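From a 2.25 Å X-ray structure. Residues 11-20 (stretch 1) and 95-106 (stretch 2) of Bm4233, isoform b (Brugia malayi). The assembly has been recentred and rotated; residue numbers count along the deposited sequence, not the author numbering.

Stretch 1 11-20: QQRKDIVRQN
Stretch 2, residues 95-106: LRNTAGTEAGKS

Two helices of one chain run nearly parallel, their N-to-C directions 22° apart (signed crossing angle -22°) and their axes 8.5 Å apart at closest approach. Residues 11-20 are helical throughout, within a helix that extends beyond both ends; in the partner, 95-97 have helical phi/psi without the regular bonds, Thr98 (-110/18) takes the N-cap position, and a regular helix begins at Ala99 and continues past Ser106. Register is set by two CA pairs. Gln12 CA lies 6.4 Å from Asn97 CA. Ile16 CA lies 5.5 Å from Gly100 CA.

Two glutamines and a threonine cover most of the 399 Å² buried. The CA-to-CB bond of Gln12 points sideways, and chi1 176°, chi2 107° and chi3 -116° bring its end to the partner: Gln12 NE2 donates to Arg96 O at 2.6 Å, while Gln12 OE1 accepts from Gly100 N at 2.9 Å. One buried amide thus serves both a carbonyl and an NH of the other backbone. Water 1 is also hydrogen-bonded to Gln12 OE1 at 2.7 Å and lies 3.0 Å from Thr101 OG1.

Gly100 permits the close approach. Ile16 CG1 (chi1 -78°, chi2 163°) lies 3.6 Å from Gly100 CA, and an ideal CB there would fall 2.3 Å from that same CG1, a clash.

One turn on, Gln19 points toward the partner, extended at chi1 175° and chi2 -169° with chi3 59°, a knob among Gly100, Thr101, Gly104 and Lys105. Gln19 NE2 donates to Thr101 O at 2.9 Å; Gln19 OE1 sits 3.6 Å from Gly104 CA, where an ideal CB would clash with OE1 at 2.3 Å.

Thr101 (chi1 49°) sets its methyl against the first helix, Thr101 CG2 lying 3.6 Å from Asp15 O. Beside exposed Asn97, water 2 bridges Asp15 OD2 (2.6 Å) and Asn97 O (2.9 Å). The rule: glycine where a CB would strike a side chain of the first helix; glutamine where NE2 can add a second donor to a carbonyl already used, and OE1 of Gln12 can take the Gly100 NH left free by the first turn.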

# COMPACT_ATOMS: atom_id res chain seq x y z
N GLN A 11 -4.83 -16.49 2.44
CA GLN A 11 -4.30 -15.87 3.63
C GLN A 11 -3.27 -14.78 3.42
O GLN A 11 -3.30 -13.73 4.04
CB GLN A 11 -3.72 -16.91 4.58
CG GLN A 11 -3.53 -16.31 5.96
CD GLN A 11 -4.83 -15.85 6.70
OE1 GLN A 11 -5.98 -16.34 6.40
NE2 GLN A 11 -4.66 -14.87 7.65
N GLN A 12 -2.38 -15.00 2.49
CA GLN A 12 -1.47 -13.96 2.14
C GLN A 12 -2.21 -12.71 1.68
O GLN A 12 -1.84 -11.63 2.04
CB GLN A 12 -0.49 -14.45 1.10
CG GLN A 12 0.47 -13.38 0.59
CD GLN A 12 1.91 -13.48 1.08
OE1 GLN A 12 2.42 -12.61 1.78
NE2 GLN A 12 2.56 -14.55 0.70
N ARG A 13 -3.24 -12.85 0.86
CA ARG A 13 -3.98 -11.73 0.35
C ARG A 13 -4.67 -10.99 1.49
O ARG A 13 -4.55 -9.79 1.62
CB ARG A 13 -5.03 -12.22 -0.61
CG ARG A 13 -4.49 -12.96 -1.79
CD ARG A 13 -5.60 -13.36 -2.71
NE ARG A 13 -5.08 -14.02 -3.92
CZ ARG A 13 -5.09 -15.32 -4.15
NH1 ARG A 13 -5.67 -16.19 -3.34
NH2 ARG A 13 -4.55 -15.75 -5.26
N LYS A 14 -5.28 -11.75 2.37
CA LYS A 14 -5.91 -11.16 3.54
C LYS A 14 -4.94 -10.43 4.45
O LYS A 14 -5.22 -9.34 4.93
CB LYS A 14 -6.57 -12.20 4.41
CG LYS A 14 -7.74 -12.88 3.77
CD LYS A 14 -8.33 -14.03 4.62
CE LYS A 14 -8.57 -15.31 3.82
NZ LYS A 14 -9.91 -15.92 4.16
N ASP A 15 -3.79 -11.04 4.73
CA ASP A 15 -2.82 -10.41 5.61
C ASP A 15 -2.34 -9.05 5.02
O ASP A 15 -2.08 -8.06 5.76
CB ASP A 15 -1.66 -11.36 5.84
CG ASP A 15 -2.03 -12.55 6.72
OD1 ASP A 15 -3.15 -12.58 7.24
OD2 ASP A 15 -1.21 -13.49 6.86
N ILE A 16 -2.18 -9.01 3.71
CA ILE A 16 -1.70 -7.80 3.06
C ILE A 16 -2.74 -6.71 3.23
O ILE A 16 -2.40 -5.59 3.62
CB ILE A 16 -1.45 -8.01 1.59
CG1 ILE A 16 -0.14 -8.75 1.42
CG2 ILE A 16 -1.47 -6.67 0.82
CD1 ILE A 16 0.03 -9.38 0.06
N VAL A 17 -4.01 -7.07 2.99
CA VAL A 17 -5.11 -6.09 3.05
C VAL A 17 -5.35 -5.59 4.47
O VAL A 17 -5.53 -4.40 4.69
CB VAL A 17 -6.42 -6.70 2.45
CG1 VAL A 17 -7.60 -5.84 2.77
CG2 VAL A 17 -6.30 -6.78 0.94
N ARG A 18 -5.36 -6.51 5.42
CA ARG A 18 -5.59 -6.24 6.80
C ARG A 18 -4.49 -5.37 7.35
O ARG A 18 -4.82 -4.33 7.99
CB ARG A 18 -5.68 -7.54 7.64
CG ARG A 18 -6.98 -8.26 7.35
CD ARG A 18 -6.99 -9.72 7.74
NE ARG A 18 -8.24 -10.38 7.28
CZ ARG A 18 -8.53 -11.69 7.43
NH1 ARG A 18 -7.68 -12.55 8.05
NH2 ARG A 18 -9.67 -12.14 6.96
N GLN A 19 -3.23 -5.68 7.02
CA GLN A 19 -2.11 -4.81 7.44
C GLN A 19 -2.20 -3.38 6.86
O GLN A 19 -2.04 -2.41 7.59
CB GLN A 19 -0.71 -5.41 7.10
CG GLN A 19 0.45 -4.48 7.40
CD GLN A 19 1.78 -4.96 6.82
OE1 GLN A 19 1.89 -5.14 5.60
NE2 GLN A 19 2.78 -5.18 7.68
N ASN A 20 -2.39 -3.27 5.57
CA ASN A 20 -2.41 -1.94 4.92
C ASN A 20 -3.60 -1.11 5.44
O ASN A 20 -3.44 0.06 5.66
CB ASN A 20 -2.46 -2.10 3.40
CG ASN A 20 -1.93 -0.88 2.64
OD1 ASN A 20 -1.52 -1.04 1.47
ND2 ASN A 20 -2.00 0.37 3.25
N LEU A 95 10.14 -17.36 3.85
CA LEU A 95 9.73 -15.98 3.89
C LEU A 95 8.55 -15.72 3.02
O LEU A 95 8.01 -14.61 3.09
CB LEU A 95 10.88 -15.02 3.51
CG LEU A 95 12.23 -15.21 4.22
CD1 LEU A 95 13.25 -14.31 3.58
CD2 LEU A 95 12.08 -14.95 5.72
N ARG A 96 8.08 -16.72 2.25
CA ARG A 96 7.00 -16.45 1.33
C ARG A 96 5.70 -16.06 1.98
O ARG A 96 5.00 -15.20 1.45
CB ARG A 96 6.75 -17.64 0.43
CG ARG A 96 5.97 -17.31 -0.81
CD ARG A 96 5.70 -18.56 -1.65
NE ARG A 96 4.75 -18.20 -2.70
CZ ARG A 96 5.01 -17.73 -3.91
NH1 ARG A 96 6.23 -17.60 -4.36
NH2 ARG A 96 3.99 -17.39 -4.69
N ASN A 97 5.37 -16.73 3.08
CA ASN A 97 4.10 -16.56 3.75
C ASN A 97 3.95 -15.16 4.45
O ASN A 97 2.84 -14.73 4.67
CB ASN A 97 3.75 -17.79 4.66
CG ASN A 97 4.64 -17.95 5.89
OD1 ASN A 97 5.24 -17.00 6.42
ND2 ASN A 97 4.73 -19.22 6.38
N THR A 98 5.04 -14.49 4.77
CA THR A 98 5.02 -13.12 5.24
C THR A 98 5.59 -12.14 4.21
O THR A 98 5.98 -11.01 4.55
CB THR A 98 5.86 -12.99 6.51
OG1 THR A 98 7.18 -13.49 6.24
CG2 THR A 98 5.23 -13.80 7.68
N ALA A 99 5.69 -12.52 2.94
CA ALA A 99 6.34 -11.57 1.98
C ALA A 99 5.59 -10.24 1.89
O ALA A 99 6.23 -9.17 1.95
CB ALA A 99 6.45 -12.18 0.63
N GLY A 100 4.25 -10.30 1.76
CA GLY A 100 3.44 -9.10 1.58
C GLY A 100 3.47 -8.16 2.74
O GLY A 100 3.61 -6.96 2.56
N THR A 101 3.49 -8.71 3.95
CA THR A 101 3.45 -7.91 5.16
C THR A 101 4.85 -7.37 5.50
O THR A 101 5.00 -6.29 6.12
CB THR A 101 2.86 -8.70 6.37
OG1 THR A 101 3.49 -9.99 6.50
CG2 THR A 101 1.36 -8.82 6.24
N GLU A 102 5.87 -8.13 5.15
CA GLU A 102 7.20 -7.61 5.30
C GLU A 102 7.41 -6.45 4.33
O GLU A 102 8.06 -5.43 4.68
CB GLU A 102 8.25 -8.71 5.05
CG GLU A 102 8.50 -9.66 6.24
CD GLU A 102 8.89 -8.86 7.50
OE1 GLU A 102 9.99 -8.27 7.55
OE2 GLU A 102 8.02 -8.71 8.38
N ALA A 103 6.93 -6.62 3.10
CA ALA A 103 7.02 -5.54 2.15
C ALA A 103 6.25 -4.28 2.57
O ALA A 103 6.69 -3.18 2.31
CB ALA A 103 6.52 -5.98 0.79
N GLY A 104 5.13 -4.45 3.24
CA GLY A 104 4.26 -3.32 3.62
C GLY A 104 4.95 -2.60 4.72
O GLY A 104 4.98 -1.38 4.76
N LYS A 105 5.58 -3.33 5.61
CA LYS A 105 6.34 -2.71 6.73
C LYS A 105 7.52 -1.89 6.19
O LYS A 105 7.81 -0.79 6.65
CB LYS A 105 6.87 -3.77 7.68
CG LYS A 105 5.92 -4.15 8.77
CD LYS A 105 6.22 -5.51 9.37
CE LYS A 105 7.53 -5.47 10.11
NZ LYS A 105 7.92 -6.88 10.40
N SER A 106 8.17 -2.42 5.19
CA SER A 106 9.30 -1.75 4.58
C SER A 106 8.89 -0.46 3.87
O SER A 106 9.38 0.59 4.16
CB SER A 106 10.00 -2.66 3.60
OG SER A 106 10.99 -1.94 2.95
O HOH W 1 2.08 -11.39 4.22
O HOH W 2 1.30 -12.86 6.34
O HOH W 3 0.33 -15.69 4.83